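Local coordinates for homoserine kinase (Cytophaga hutchinsonii, PDB 4P52), which probably catalyses the ATP-dependent phosphorylation of L-homoserine to O-phospho-L-homoserine, a step of threonine biosynthesis, as a member of the GHMP kinase family, at residues I197-V202 against G285-A290; N211-Q216 against H251-A256. All blocks are in the same frame, centred on the assembly; numbering follows the deposited sequence.

How the interactions relate
Segments 285-290 and 251-256 both lie in the GHMP kinase C-terminal range; strand 194-200 meets the first, the loop after helix 206-211 the second. Interaction 1 pairs two inner strands of the four-stranded antiparallel sheet and is buried, about 13 Å from the centre of the chain. Interaction 2 is apolar packing of a loop on a short helix, about 21 Å from that centre. Interaction 1 borders the glycine-rich loop around Ser-116, probably the nucleotide-binding loop, whereas interaction 2 borders the dimer interface. Their centres lie about 19 Å apart and their nearest atoms about 8 Å, without touching. Ser-280 connects their surroundings, bonding to the backbone of Phe-289 and to Glu-254.

Interaction 1 of 2, residues I197-V202 against G285-A290; sequences IIHPHV and GPSIFA
Ile-198 and Ile-288 form the hydrogen-bonded pair of a short antiparallel ladder. Ile-198 N donates to Ile-288 O at 2.9 Å, and Ile-288 N returns a bond to Ile-198 O at 3.0 Å. Both are close to straight, with N-H...O angles of 172° and 164°. Ile-197 and Phe-289 follow as the non-hydrogen-bonded pair. Weaker CA-H...O contacts supplement the ladder: Ile-197 CA approaches Ile-288 O, and Ser-287 CA lies 3.3 Å from Ile-198 O.

Apolar contacts occupy both faces of the sheet. On one, the CD1 methyl of Ile-197 reaches Phe-289 CB at 3.4 Å; the phenylalanine ring itself leads away from this strand, its CG set between backbone N and carbonyl carbon (chi1 75°). On the other face Ile-198 and Ile-288 run alongside each other in the same direction, with Ile-198 CG2 3.9 Å from Ile-288 CB. Beyond the ladder, Pro-286, which follows a cis peptide bond, lays its ring across that of Pro-200, with CB 3.7 Å from Pro-200 CG. Its CG also touches Val-202 O.

Ser-287 OG lies at the edge of the His-199 ring, near its plane and 3.3 Å from CD2, a van der Waals contact; its hydrogen bond is to Ser-116 O. The cis peptide and the entry into strand 288-292 fall in a Gly-Ser-Gly-Pro-Ser sequence that fits a conserved GHMP kinase motif, which the serine thus ties to the probable phosphate-binding loop.

The pair forms the middle of the sheet ordered 278-281, 288-292, 194-200, 316-322. Helix 295-310 covers the Ile-198 face through Met-305 and Phe-309, while Val-35 of strand 26-36 meets Ile-197 and Phe-289 on the other, joining this sheet to the larger mixed one.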
loop_
_atom_site.group_PDB
_atom_site.type_symbol
_atom_site.label_atom_id
_atom_site.label_comp_id
_atom_site.label_asym_id
_atom_site.label_seq_id
_atom_site.Cartn_x
_atom_site.Cartn_y
_atom_site.Cartn_z
ATOM N N ILE A 197 -18.634 -1.041 14.982
ATOM C CA ILE A 197 -17.947 -0.096 15.864
ATOM C C ILE A 197 -18.455 -0.284 17.296
ATOM O O ILE A 197 -19.673 -0.318 17.533
ATOM C CB ILE A 197 -18.251 1.393 15.528
ATOM C CG1 ILE A 197 -17.949 1.778 14.081
ATOM C CG2 ILE A 197 -17.434 2.317 16.412
ATOM C CD1 ILE A 197 -16.725 1.127 13.527
ATOM N N ILE A 198 -17.530 -0.409 18.241
ATOM C CA ILE A 198 -17.873 -0.340 19.648
ATOM C C ILE A 198 -17.157 0.845 20.307
ATOM O O ILE A 198 -15.919 1.016 20.181
ATOM C CB ILE A 198 -17.634 -1.668 20.404
ATOM C CG1 ILE A 198 -18.190 -1.563 21.827
ATOM C CG2 ILE A 198 -16.175 -2.120 20.372
ATOM C CD1 ILE A 198 -18.598 -2.913 22.388
ATOM N N HIS A 199 -17.947 1.670 20.990
ATOM C CA HIS A 199 -17.405 2.777 21.708
ATOM C C HIS A 199 -17.591 2.601 23.222
ATOM O O HIS A 199 -18.710 2.744 23.723
ATOM C CB HIS A 199 -18.035 4.076 21.259
ATOM C CG HIS A 199 -17.686 5.213 22.150
ATOM N ND1 HIS A 199 -18.606 5.804 22.995
ATOM C CD2 HIS A 199 -16.489 5.787 22.422
ATOM C CE1 HIS A 199 -17.994 6.726 23.719
ATOM N NE2 HIS A 199 -16.712 6.744 23.382
ATOM N N PRO A 200 -16.480 2.338 23.957
ATOM C CA PRO A 200 -16.542 2.186 25.409
ATOM C C PRO A 200 -16.755 3.519 26.125
ATOM O O PRO A 200 -16.249 4.548 25.693
ATOM C CB PRO A 200 -15.167 1.619 25.743
ATOM C CG PRO A 200 -14.255 2.221 24.706
ATOM C CD PRO A 200 -15.086 2.319 23.459
ATOM N N HIS A 201 -17.498 3.508 27.219
ATOM C CA HIS A 201 -17.765 4.751 27.966
ATOM C C HIS A 201 -16.636 5.106 28.925
ATOM O O HIS A 201 -16.773 5.052 30.140
ATOM C CB HIS A 201 -19.103 4.671 28.680
ATOM C CG HIS A 201 -20.268 4.582 27.745
ATOM N ND1 HIS A 201 -21.520 4.158 28.147
ATOM C CD2 HIS A 201 -20.373 4.865 26.424
ATOM C CE1 HIS A 201 -22.347 4.190 27.116
ATOM N NE2 HIS A 201 -21.676 4.618 26.061
ATOM N N VAL A 202 -15.509 5.469 28.349
ATOM C CA VAL A 202 -14.320 5.794 29.108
ATOM C C VAL A 202 -13.534 6.734 28.200
ATOM O O VAL A 202 -13.713 6.714 26.984
ATOM C CB VAL A 202 -13.528 4.503 29.477
ATOM C CG1 VAL A 202 -12.912 3.829 28.257
ATOM C CG2 VAL A 202 -12.441 4.830 30.452
ATOM N N GLY A 285 -8.684 5.918 19.121
ATOM C CA GLY A 285 -9.342 5.208 20.211
ATOM C C GLY A 285 -10.078 6.137 21.150
ATOM O O GLY A 285 -10.075 7.354 20.946
ATOM N N PRO A 286 -10.713 5.574 22.191
ATOM C CA PRO A 286 -10.763 4.141 22.578
ATOM C C PRO A 286 -11.716 3.241 21.759
ATOM O O PRO A 286 -11.762 2.018 22.016
ATOM C CB PRO A 286 -11.242 4.186 24.016
ATOM C CG PRO A 286 -12.083 5.418 24.073
ATOM C CD PRO A 286 -11.440 6.426 23.148
ATOM N N SER A 287 -12.451 3.802 20.792
ATOM C CA SER A 287 -13.296 2.963 19.921
ATOM C C SER A 287 -12.524 1.940 19.114
ATOM O O SER A 287 -11.372 2.172 18.707
ATOM C CB SER A 287 -14.159 3.805 18.989
ATOM O OG SER A 287 -15.098 4.520 19.772
ATOM N N ILE A 288 -13.192 0.818 18.870
ATOM C CA ILE A 288 -12.628 -0.335 18.216
ATOM C C ILE A 288 -13.578 -0.735 17.103
ATOM O O ILE A 288 -14.798 -0.654 17.262
ATOM C CB ILE A 288 -12.511 -1.502 19.217
ATOM C CG1 ILE A 288 -11.618 -1.068 20.389
ATOM C CG2 ILE A 288 -11.957 -2.761 18.557
ATOM C CD1 ILE A 288 -11.490 -2.093 21.486
ATOM N N PHE A 289 -13.038 -1.164 15.968
ATOM C CA PHE A 289 -13.907 -1.582 14.868
ATOM C C PHE A 289 -13.514 -2.970 14.415
ATOM O O PHE A 289 -12.343 -3.389 14.561
ATOM C CB PHE A 289 -13.843 -0.608 13.681
ATOM C CG PHE A 289 -12.587 -0.740 12.887
ATOM C CD1 PHE A 289 -11.390 -0.207 13.361
ATOM C CD2 PHE A 289 -12.590 -1.430 11.683
ATOM C CE1 PHE A 289 -10.208 -0.371 12.638
ATOM C CE2 PHE A 289 -11.411 -1.600 10.954
ATOM C CZ PHE A 289 -10.219 -1.080 11.435
ATOM N N ALA A 290 -14.482 -3.666 13.837
ATOM C CA ALA A 290 -14.198 -4.962 13.243
ATOM C C ALA A 290 -14.830 -4.978 11.858
ATOM O O ALA A 290 -15.838 -4.281 11.625
ATOM C CB ALA A 290 -14.739 -6.095 14.112
#

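Interaction 2 of 2, residues N211-Q216 against H251-A256; sequences NILPKQ and HIVEPA
Apolar packing of a loop against the short helix 253-257 and the residue before it brings Ile-212, Leu-213 and Pro-214 onto Ile-252, Val-253 and Ala-256. The loop links helix 206-211 to strand 216-218, and the contact is partly buried near the dimer interface. Ala-256 buries the largest area, 70 Å²: its methyl points toward the loop, with CB 4.0 Å from Ile-212 O and 4.2 Å from Pro-214 CD. Ile-212 approaches the same residue from its carbonyl side. Its CG1 arm, extended with chi1 -159° and chi2 176°, brings the terminal CD1 to 3.4 Å from Ala-256 O.

Leu-213 comes in through one branch. CD2 meets CG1 of Val-253 at 3.8 Å, the two side chains running obliquely to each other. Pro-214, which also faces Ala-256, makes a looser contact, its CG 4.3 Å from Ile-252 CG2.

Asp-250 holds the turn into helix 253-257, its carboxylate accepting from the backbone N atoms of Ile-252, Val-253 and Glu-254. Leu-219 of the second subunit packs on both Leu-213 and Ile-252, and Gln-216 pairs with a strand of that subunit, continuing the sheet across the interface. Within the chain, helix 219-237 lies beside Ile-252 through Gln-225, and Arg-257 of helix 253-257 borders Ile-212 and Leu-213.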
loop_
_atom_site.group_PDB
_atom_site.type_symbol
_atom_site.label_atom_id
_atom_site.label_comp_id
_atom_site.label_asym_id
_atom_site.label_seq_id
_atom_site.Cartn_x
_atom_site.Cartn_y
_atom_site.Cartn_z
ATOM N N ASN A 211 1.523 10.947 21.833
ATOM C CA ASN A 211 2.789 10.852 22.558
ATOM C C ASN A 211 3.333 9.459 22.721
ATOM O O ASN A 211 4.545 9.263 22.833
ATOM C CB ASN A 211 2.666 11.475 23.951
ATOM C CG ASN A 211 2.476 12.975 23.897
ATOM O OD1 ASN A 211 1.456 13.500 24.346
ATOM N ND2 ASN A 211 3.450 13.674 23.314
ATOM N N ILE A 212 2.452 8.481 22.742
ATOM C CA ILE A 212 2.907 7.136 23.023
ATOM C C ILE A 212 3.458 6.415 21.773
ATOM O O ILE A 212 4.156 5.429 21.901
ATOM C CB ILE A 212 1.810 6.340 23.721
ATOM C CG1 ILE A 212 2.402 5.161 24.475
ATOM C CG2 ILE A 212 0.755 5.942 22.710
ATOM C CD1 ILE A 212 1.385 4.384 25.282
ATOM N N LEU A 213 3.149 6.922 20.583
ATOM C CA LEU A 213 3.735 6.372 19.348
ATOM C C LEU A 213 5.249 6.462 19.362
ATOM O O LEU A 213 5.778 7.430 19.891
ATOM C CB LEU A 213 3.223 7.099 18.114
ATOM C CG LEU A 213 1.713 7.211 17.958
ATOM C CD1 LEU A 213 1.409 8.204 16.853
ATOM C CD2 LEU A 213 1.047 5.863 17.730
ATOM N N PRO A 214 5.949 5.452 18.793
ATOM C CA PRO A 214 7.415 5.553 18.641
ATOM C C PRO A 214 7.787 6.694 17.696
ATOM O O PRO A 214 7.006 7.027 16.787
ATOM C CB PRO A 214 7.809 4.209 17.997
ATOM C CG PRO A 214 6.551 3.691 17.385
ATOM C CD PRO A 214 5.416 4.195 18.225
ATOM N N LYS A 215 8.943 7.309 17.919
ATOM C CA LYS A 215 9.419 8.344 17.014
ATOM C C LYS A 215 10.149 7.715 15.852
ATOM O O LYS A 215 10.108 8.236 14.739
ATOM C CB LYS A 215 10.330 9.324 17.741
ATOM C CG LYS A 215 9.584 10.229 18.702
ATOM C CD LYS A 215 10.545 10.870 19.692
ATOM C CE LYS A 215 9.793 11.568 20.815
ATOM N NZ LYS A 215 10.736 11.936 21.909
ATOM N N GLN A 216 10.821 6.602 16.144
ATOM C CA GLN A 216 11.626 5.837 15.204
ATOM C C GLN A 216 11.093 4.417 15.160
ATOM O O GLN A 216 10.715 3.868 16.196
ATOM C CB GLN A 216 13.071 5.750 15.692
ATOM C CG GLN A 216 13.823 7.063 15.766
ATOM C CD GLN A 216 14.124 7.623 14.392
ATOM O OE1 GLN A 216 13.456 8.562 13.931
ATOM N NE2 GLN A 216 15.109 7.033 13.712
ATOM N N HIS A 251 1.579 -3.771 13.169
ATOM C CA HIS A 251 2.673 -4.130 14.068
ATOM C C HIS A 251 3.362 -2.934 14.742
ATOM O O HIS A 251 4.303 -3.104 15.507
ATOM C CB HIS A 251 3.671 -5.041 13.337
ATOM C CG HIS A 251 3.144 -6.421 13.095
ATOM N ND1 HIS A 251 2.384 -7.102 14.033
ATOM C CD2 HIS A 251 3.255 -7.245 12.026
ATOM C CE1 HIS A 251 2.049 -8.285 13.550
ATOM N NE2 HIS A 251 2.566 -8.397 12.337
ATOM N N ILE A 252 2.872 -1.733 14.478
ATOM C CA ILE A 252 3.536 -0.539 14.965
ATOM C C ILE A 252 2.674 0.258 15.943
ATOM O O ILE A 252 3.100 0.502 17.074
ATOM C CB ILE A 252 4.000 0.352 13.792
ATOM C CG1 ILE A 252 5.155 -0.334 13.076
ATOM C CG2 ILE A 252 4.412 1.739 14.271
ATOM C CD1 ILE A 252 5.205 -0.035 11.602
ATOM N N VAL A 253 1.481 0.646 15.504
ATOM C CA VAL A 253 0.663 1.619 16.213
ATOM C C VAL A 253 -0.190 0.943 17.281
ATOM O O VAL A 253 -0.096 1.283 18.449
ATOM C CB VAL A 253 -0.229 2.437 15.244
ATOM C CG1 VAL A 253 -1.196 3.337 16.005
ATOM C CG2 VAL A 253 0.643 3.292 14.349
ATOM N N GLU A 254 -1.010 -0.016 16.879
ATOM C CA GLU A 254 -1.857 -0.747 17.820
ATOM C C GLU A 254 -1.087 -1.330 19.037
ATOM O O GLU A 254 -1.509 -1.105 20.161
ATOM C CB GLU A 254 -2.635 -1.829 17.095
ATOM C CG GLU A 254 -3.581 -2.615 17.972
ATOM C CD GLU A 254 -3.821 -4.016 17.417
ATOM O OE1 GLU A 254 -4.600 -4.152 16.431
ATOM O OE2 GLU A 254 -3.219 -4.975 17.974
ATOM N N PRO A 255 0.051 -2.043 18.827
ATOM C CA PRO A 255 0.767 -2.507 20.032
ATOM C C PRO A 255 1.201 -1.362 20.973
ATOM O O PRO A 255 1.220 -1.558 22.179
ATOM C CB PRO A 255 2.008 -3.229 19.481
ATOM C CG PRO A 255 1.828 -3.330 18.004
ATOM C CD PRO A 255 0.778 -2.356 17.576
ATOM N N ALA A 256 1.520 -0.185 20.434
ATOM C CA ALA A 256 1.836 0.977 21.267
ATOM C C ALA A 256 0.611 1.575 21.976
ATOM O O ALA A 256 0.687 1.872 23.166
ATOM C CB ALA A 256 2.585 2.043 20.468
#